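Local coordinates for putative cell invasion protein with MAC/Perforin domain (Bacteroides thetaiotaomicron VPI-5482, PDB 3KK7) that belongs to the membrane-attack complex/perforin family and may take part in cell invasion, its precise role being unestablished, at residues Pro78-Tyr89 and Lys182-Phe192. Sequence-based numbering, arbitrary orientation.
Sequences PVVNMKKLLERY and KIAADYLDELF. With EDO (1,2-ethanediol), chain E.
Tyr187 lies across Leu85 and the helix 82-88 of this MACPF-family domain, while a single antiparallel beta bridge pairs Val80, in the run leading into helix 82-88, with Leu188, in the link between helices 177-186 and 190-198. The bridge is framed by two backbone bonds, Asp189 N to Val79 O (2.8 Å) and Asn81 N to Tyr187 O (2.7 Å). CD1 of Leu85 sits over one face of the Tyr187 ring, a CH-pi contact 4.1 Å from its centroid, and CG and CD of Lys84 pass the CD1-CE1 side at about a right angle. The phenol end reaches Arg88 CG and a 1,2-ethanediol, probably from the crystallisation liquor, whose O1 is also hydrogen-bonded to Tyr89 OH (2.8 Å). An alanine at Tyr187 would strip the ring from Leu85 and would probably open a gap beside helix 82-88. Val79 has its CG1 trans to the backbone N (chi1 171°), which sets this methyl over the centre of the Phe192 ring, 3.8 Å from the centroid; Tyr208 meets that ring edge-to-face. Asp189 caps the following helix, its OD2 accepting from Phe192 N (3.0 Å) through the anti lone pair, and one water donates to both that OD2 and Pro78 O.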
ATOM      1  N   PRO A  78      -8.947  10.366   0.148  1.00 27.22           N
ATOM      2  CA  PRO A  78      -9.634   9.584   1.172  1.00 26.78           C
ATOM      3  C   PRO A  78      -9.783   8.135   0.765  1.00 26.39           C
ATOM      4  O   PRO A  78     -10.131   7.860  -0.379  1.00 26.30           O
ATOM      5  CB  PRO A  78     -11.026  10.236   1.290  1.00 26.61           C
ATOM      6  CG  PRO A  78     -11.058  11.401   0.377  1.00 27.23           C
ATOM      7  CD  PRO A  78      -9.702  11.554  -0.292  1.00 27.39           C
ATOM      8  N   VAL A  79      -9.510   7.229   1.703  1.00 25.77           N
ATOM      9  CA  VAL A  79      -9.820   5.814   1.540  1.00 25.38           C
ATOM     10  C   VAL A  79     -11.098   5.495   2.338  1.00 25.17           C
ATOM     11  O   VAL A  79     -12.058   4.910   1.806  1.00 24.73           O
ATOM     12  CB  VAL A  79      -8.658   4.950   1.989  1.00 25.16           C
ATOM     13  CG1 VAL A  79      -9.059   3.517   2.021  1.00 23.74           C
ATOM     14  CG2 VAL A  79      -7.483   5.192   1.062  1.00 24.82           C
ATOM     15  N   VAL A  80     -11.123   5.918   3.595  1.00 24.93           N
ATOM     16  CA  VAL A  80     -12.335   5.793   4.388  1.00 24.91           C
ATOM     17  C   VAL A  80     -13.196   7.017   4.168  1.00 25.39           C
ATOM     18  O   VAL A  80     -12.693   8.142   4.206  1.00 25.42           O
ATOM     19  CB  VAL A  80     -12.046   5.631   5.893  1.00 24.94           C
ATOM     20  CG1 VAL A  80     -13.342   5.364   6.628  1.00 23.51           C
ATOM     21  CG2 VAL A  80     -11.063   4.480   6.141  1.00 22.65           C
ATOM     22  N   ASN A  81     -14.486   6.797   3.892  1.00 25.69           N
ATOM     23  CA  ASN A  81     -15.467   7.891   3.924  1.00 25.35           C
ATOM     24  C   ASN A  81     -15.814   8.219   5.389  1.00 25.86           C
ATOM     25  O   ASN A  81     -16.798   7.703   5.927  1.00 26.19           O
ATOM     26  CB  ASN A  81     -16.725   7.532   3.131  1.00 25.43           C
ATOM     27  CG  ASN A  81     -17.735   8.687   3.061  1.00 24.24           C
ATOM     28  OD1 ASN A  81     -17.647   9.632   3.817  1.00 24.76           O
ATOM     29  ND2 ASN A  81     -18.683   8.600   2.146  1.00 21.39           N
HETATM   30  N   MSE A  82     -14.992   9.083   6.004  1.00 25.65           N
HETATM   31  CA  MSE A  82     -15.103   9.477   7.410  1.00 25.34           C
HETATM   32  C   MSE A  82     -16.406  10.158   7.779  1.00 24.84           C
HETATM   33  O   MSE A  82     -16.948   9.908   8.839  1.00 25.21           O
HETATM   34  CB  MSE A  82     -13.954  10.412   7.787  1.00 25.02           C
HETATM   35  CG  MSE A  82     -12.607   9.741   7.800  1.00 26.05           C
HETATM   36 SE   MSE A  82     -12.428   8.284   9.123  0.75 25.51          SE
HETATM   37  CE  MSE A  82     -12.729   9.387  10.685  1.00 22.26           C
ATOM     38  N   LYS A  83     -16.892  11.041   6.928  1.00 24.65           N
ATOM     39  CA  LYS A  83     -18.134  11.715   7.212  1.00 24.60           C
ATOM     40  C   LYS A  83     -19.244  10.662   7.323  1.00 23.99           C
ATOM     41  O   LYS A  83     -20.034  10.684   8.262  1.00 23.63           O
ATOM     42  CB  LYS A  83     -18.457  12.768   6.151  1.00 24.72           C
ATOM     43  CG  LYS A  83     -19.908  13.326   6.200  1.00 27.04           C
ATOM     44  CD  LYS A  83     -20.148  14.403   5.130  1.00 29.20           C
ATOM     45  CE  LYS A  83     -21.442  15.201   5.371  1.00 30.25           C
ATOM     46  NZ  LYS A  83     -22.681  14.462   4.991  1.00 31.03           N
ATOM     47  N   LYS A  84     -19.301   9.740   6.377  1.00 23.52           N
ATOM     48  CA  LYS A  84     -20.335   8.710   6.421  1.00 23.67           C
ATOM     49  C   LYS A  84     -20.175   7.792   7.637  1.00 22.22           C
ATOM     50  O   LYS A  84     -21.149   7.454   8.297  1.00 22.20           O
ATOM     51  CB  LYS A  84     -20.337   7.877   5.150  1.00 24.54           C
ATOM     52  CG  LYS A  84     -21.572   6.968   5.000  1.00 27.62           C
ATOM     53  CD  LYS A  84     -21.380   5.982   3.849  1.00 32.24           C
ATOM     54  CE  LYS A  84     -22.639   5.166   3.607  1.00 35.69           C
ATOM     55  NZ  LYS A  84     -22.920   5.049   2.126  1.00 39.39           N
ATOM     56  N   LEU A  85     -18.950   7.402   7.932  1.00 20.79           N
ATOM     57  CA  LEU A  85     -18.684   6.512   9.059  1.00 19.83           C
ATOM     58  C   LEU A  85     -19.114   7.150  10.363  1.00 19.17           C
ATOM     59  O   LEU A  85     -19.752   6.508  11.179  1.00 18.68           O
ATOM     60  CB  LEU A  85     -17.197   6.128   9.128  1.00 19.21           C
ATOM     61  CG  LEU A  85     -16.715   5.258  10.299  1.00 17.96           C
ATOM     62  CD1 LEU A  85     -17.262   3.850  10.251  1.00 12.64           C
ATOM     63  CD2 LEU A  85     -15.179   5.247  10.294  1.00 17.44           C
ATOM     64  N   LEU A  86     -18.793   8.419  10.548  1.00 19.00           N
ATOM     65  CA  LEU A  86     -19.022   9.052  11.850  1.00 18.83           C
ATOM     66  C   LEU A  86     -20.476   9.398  12.052  1.00 18.95           C
ATOM     67  O   LEU A  86     -20.951   9.475  13.169  1.00 18.71           O
ATOM     68  CB  LEU A  86     -18.116  10.265  12.046  1.00 18.47           C
ATOM     69  CG  LEU A  86     -16.619   9.944  12.076  1.00 18.82           C
ATOM     70  CD1 LEU A  86     -15.821  11.256  12.156  1.00 16.63           C
ATOM     71  CD2 LEU A  86     -16.197   8.918  13.187  1.00 17.57           C
ATOM     72  N   GLU A  87     -21.195   9.559  10.959  1.00 19.95           N
ATOM     73  CA  GLU A  87     -22.632   9.720  11.018  1.00 21.01           C
ATOM     74  C   GLU A  87     -23.383   8.508  11.595  1.00 20.45           C
ATOM     75  O   GLU A  87     -24.465   8.660  12.165  1.00 20.73           O
ATOM     76  CB  GLU A  87     -23.165  10.097   9.635  1.00 21.90           C
ATOM     77  CG  GLU A  87     -23.054  11.633   9.396  1.00 25.67           C
ATOM     78  CD  GLU A  87     -23.178  12.030   7.936  1.00 29.83           C
ATOM     79  OE1 GLU A  87     -23.481  11.153   7.081  1.00 32.50           O
ATOM     80  OE2 GLU A  87     -22.976  13.237   7.666  1.00 32.82           O
ATOM     81  N   ARG A  88     -22.792   7.327  11.473  1.00 20.24           N
ATOM     82  CA  ARG A  88     -23.357   6.095  12.022  1.00 20.31           C
ATOM     83  C   ARG A  88     -22.680   5.694  13.362  1.00 19.58           C
ATOM     84  O   ARG A  88     -23.364   5.349  14.327  1.00 18.00           O
ATOM     85  CB  ARG A  88     -23.188   4.997  10.983  1.00 21.08           C
ATOM     86  CG  ARG A  88     -23.718   3.651  11.361  1.00 22.10           C
ATOM     87  CD  ARG A  88     -25.202   3.611  11.423  1.00 24.50           C
ATOM     88  NE  ARG A  88     -25.535   2.235  11.745  1.00 27.26           N
ATOM     89  CZ  ARG A  88     -26.004   1.338  10.890  1.00 27.98           C
ATOM     90  NH1 ARG A  88     -26.295   1.672   9.642  1.00 29.93           N
ATOM     91  NH2 ARG A  88     -26.210   0.101  11.305  1.00 27.89           N
ATOM     92  N   TYR A  89     -21.345   5.753  13.401  1.00 19.30           N
ATOM     93  CA  TYR A  89     -20.560   5.350  14.571  1.00 19.03           C
ATOM     94  C   TYR A  89     -19.572   6.446  14.992  1.00 19.17           C
ATOM     95  O   TYR A  89     -18.391   6.378  14.669  1.00 18.71           O
ATOM     96  CB  TYR A  89     -19.770   4.075  14.241  1.00 19.35           C
ATOM     97  CG  TYR A  89     -20.559   2.936  13.673  1.00 17.10           C
ATOM     98  CD1 TYR A  89     -21.583   2.352  14.378  1.00 17.52           C
ATOM     99  CD2 TYR A  89     -20.244   2.425  12.440  1.00 19.42           C
ATOM    100  CE1 TYR A  89     -22.305   1.312  13.854  1.00 19.05           C
ATOM    101  CE2 TYR A  89     -20.935   1.367  11.902  1.00 19.18           C
ATOM    102  CZ  TYR A  89     -21.960   0.809  12.605  1.00 19.45           C
ATOM    103  OH  TYR A  89     -22.632  -0.246  12.038  1.00 22.63           O
ATOM    104  N   LYS A 182     -15.801  -3.800   8.946  1.00 25.98           N
ATOM    105  CA  LYS A 182     -17.020  -3.030   8.746  1.00 24.93           C
ATOM    106  C   LYS A 182     -16.753  -1.892   7.789  1.00 23.79           C
ATOM    107  O   LYS A 182     -17.587  -1.635   6.897  1.00 23.32           O
ATOM    108  CB  LYS A 182     -17.524  -2.420  10.051  1.00 25.38           C
ATOM    109  CG  LYS A 182     -18.513  -3.245  10.785  1.00 26.09           C
ATOM    110  CD  LYS A 182     -19.615  -2.399  11.364  1.00 24.51           C
ATOM    111  CE  LYS A 182     -20.678  -3.287  11.876  1.00 25.49           C
ATOM    112  NZ  LYS A 182     -21.345  -4.130  10.817  1.00 25.94           N
ATOM    113  N   ILE A 183     -15.604  -1.211   7.977  1.00 22.62           N
ATOM    114  CA  ILE A 183     -15.240  -0.066   7.127  1.00 21.28           C
ATOM    115  C   ILE A 183     -15.062  -0.528   5.682  1.00 20.71           C
ATOM    116  O   ILE A 183     -15.584   0.102   4.757  1.00 19.12           O
ATOM    117  CB  ILE A 183     -14.001   0.633   7.634  1.00 21.56           C
ATOM    118  CG1 ILE A 183     -14.296   1.331   8.947  1.00 22.05           C
ATOM    119  CG2 ILE A 183     -13.481   1.676   6.641  1.00 18.88           C
ATOM    120  CD1 ILE A 183     -13.061   2.018   9.588  1.00 21.05           C
ATOM    121  N   ALA A 184     -14.366  -1.650   5.514  1.00 20.97           N
ATOM    122  CA  ALA A 184     -14.099  -2.240   4.186  1.00 21.75           C
ATOM    123  C   ALA A 184     -15.398  -2.537   3.430  1.00 22.55           C
ATOM    124  O   ALA A 184     -15.565  -2.128   2.262  1.00 23.46           O
ATOM    125  CB  ALA A 184     -13.233  -3.504   4.303  1.00 20.62           C
ATOM    126  N   ALA A 185     -16.312  -3.208   4.127  1.00 22.72           N
ATOM    127  CA  ALA A 185     -17.641  -3.592   3.621  1.00 22.76           C
ATOM    128  C   ALA A 185     -18.536  -2.445   3.147  1.00 22.86           C
ATOM    129  O   ALA A 185     -19.219  -2.579   2.111  1.00 23.41           O
ATOM    130  CB  ALA A 185     -18.395  -4.398   4.740  1.00 21.89           C
ATOM    131  N   ASP A 186     -18.543  -1.342   3.897  1.00 22.75           N
ATOM    132  CA  ASP A 186     -19.567  -0.303   3.726  1.00 23.30           C
ATOM    133  C   ASP A 186     -19.132   1.173   3.768  1.00 23.19           C
ATOM    134  O   ASP A 186     -19.895   2.009   3.375  1.00 23.07           O
ATOM    135  CB  ASP A 186     -20.652  -0.520   4.797  1.00 23.92           C
ATOM    136  CG  ASP A 186     -21.667  -1.598   4.412  1.00 25.38           C
ATOM    137  OD1 ASP A 186     -22.432  -1.355   3.458  1.00 29.60           O
ATOM    138  OD2 ASP A 186     -21.733  -2.670   5.060  1.00 29.17           O
ATOM    139  N   TYR A 187     -17.918   1.502   4.207  1.00 23.80           N
ATOM    140  CA  TYR A 187     -17.548   2.900   4.423  1.00 24.01           C
ATOM    141  C   TYR A 187     -16.346   3.424   3.608  1.00 24.04           C
ATOM    142  O   TYR A 187     -15.748   4.462   3.946  1.00 24.46           O
ATOM    143  CB  TYR A 187     -17.363   3.128   5.926  1.00 24.17           C
ATOM    144  CG  TYR A 187     -18.663   2.905   6.659  1.00 24.66           C
ATOM    145  CD1 TYR A 187     -19.618   3.923   6.739  1.00 24.41           C
ATOM    146  CD2 TYR A 187     -18.983   1.661   7.201  1.00 24.71           C
ATOM    147  CE1 TYR A 187     -20.835   3.731   7.346  1.00 22.04           C
ATOM    148  CE2 TYR A 187     -20.217   1.464   7.824  1.00 24.35           C
ATOM    149  CZ  TYR A 187     -21.132   2.518   7.893  1.00 23.07           C
ATOM    150  OH  TYR A 187     -22.336   2.357   8.538  1.00 22.82           O
ATOM    151  N   LEU A 188     -16.028   2.747   2.506  1.00 23.56           N
ATOM    152  CA  LEU A 188     -14.965   3.202   1.636  1.00 23.13           C
ATOM    153  C   LEU A 188     -15.410   4.365   0.746  1.00 23.76           C
ATOM    154  O   LEU A 188     -16.564   4.468   0.340  1.00 22.46           O
ATOM    155  CB  LEU A 188     -14.424   2.055   0.783  1.00 22.91           C
ATOM    156  CG  LEU A 188     -13.764   0.903   1.550  1.00 21.75           C
ATOM    157  CD1 LEU A 188     -13.454  -0.253   0.556  1.00 17.17           C
ATOM    158  CD2 LEU A 188     -12.500   1.395   2.312  1.00 16.89           C
ATOM    159  N   ASP A 189     -14.468   5.266   0.477  1.00 24.78           N
ATOM    160  CA  ASP A 189     -14.714   6.389  -0.395  1.00 25.17           C
ATOM    161  C   ASP A 189     -15.014   5.821  -1.779  1.00 26.07           C
ATOM    162  O   ASP A 189     -14.346   4.869  -2.220  1.00 26.65           O
ATOM    163  CB  ASP A 189     -13.482   7.295  -0.401  1.00 25.56           C
ATOM    164  CG  ASP A 189     -13.521   8.327  -1.493  1.00 25.00           C
ATOM    165  OD1 ASP A 189     -14.001   9.435  -1.235  1.00 22.18           O
ATOM    166  OD2 ASP A 189     -13.095   8.002  -2.618  1.00 26.52           O
ATOM    167  N   GLU A 190     -16.007   6.372  -2.468  1.00 26.37           N
ATOM    168  CA  GLU A 190     -16.376   5.812  -3.767  1.00 27.43           C
ATOM    169  C   GLU A 190     -15.244   5.940  -4.832  1.00 27.15           C
ATOM    170  O   GLU A 190     -15.129   5.097  -5.715  1.00 26.77           O
ATOM    171  CB  GLU A 190     -17.697   6.395  -4.273  1.00 27.57           C
ATOM    172  CG  GLU A 190     -17.625   7.873  -4.477  1.00 31.88           C
ATOM    173  CD  GLU A 190     -18.938   8.484  -4.918  1.00 37.17           C
ATOM    174  OE1 GLU A 190     -19.571   7.956  -5.875  1.00 40.66           O
ATOM    175  OE2 GLU A 190     -19.311   9.521  -4.322  1.00 40.31           O
ATOM    176  N   LEU A 191     -14.403   6.966  -4.754  1.00 26.75           N
ATOM    177  CA  LEU A 191     -13.333   7.079  -5.748  1.00 26.60           C
ATOM    178  C   LEU A 191     -12.222   6.068  -5.444  1.00 26.90           C
ATOM    179  O   LEU A 191     -11.541   5.588  -6.341  1.00 27.19           O
ATOM    180  CB  LEU A 191     -12.802   8.516  -5.844  1.00 25.99           C
ATOM    181  CG  LEU A 191     -13.844   9.592  -6.240  1.00 25.81           C
ATOM    182  CD1 LEU A 191     -13.136  10.957  -6.421  1.00 22.02           C
ATOM    183  CD2 LEU A 191     -14.662   9.205  -7.505  1.00 22.42           C
ATOM    184  N   PHE A 192     -12.042   5.720  -4.179  1.00 27.02           N
ATOM    185  CA  PHE A 192     -11.158   4.605  -3.855  1.00 27.22           C
ATOM    186  C   PHE A 192     -11.727   3.255  -4.359  1.00 27.29           C
ATOM    187  O   PHE A 192     -10.975   2.423  -4.869  1.00 27.29           O
ATOM    188  CB  PHE A 192     -10.885   4.559  -2.358  1.00 27.17           C
ATOM    189  CG  PHE A 192     -10.107   3.370  -1.929  1.00 26.52           C
ATOM    190  CD1 PHE A 192      -8.754   3.307  -2.158  1.00 28.70           C
ATOM    191  CD2 PHE A 192     -10.733   2.305  -1.292  1.00 26.59           C
ATOM    192  CE1 PHE A 192      -8.018   2.165  -1.757  1.00 28.15           C
ATOM    193  CE2 PHE A 192     -10.023   1.202  -0.880  1.00 26.34           C
ATOM    194  CZ  PHE A 192      -8.668   1.122  -1.114  1.00 27.35           C
TER
HETATM  195  C1  EDO E 605     -23.244  -1.002   8.406  1.00 41.48           C
HETATM  196  O1  EDO E 605     -22.780   0.035   9.278  1.00 38.17           O
HETATM  197  C2  EDO E 605     -22.930  -2.360   9.021  1.00 42.19           C
HETATM  198  O2  EDO E 605     -23.893  -2.707  10.029  1.00 43.53           O
HETATM  199  O   HOH W   1     -10.589   8.714  -2.896  1.00 17.82           O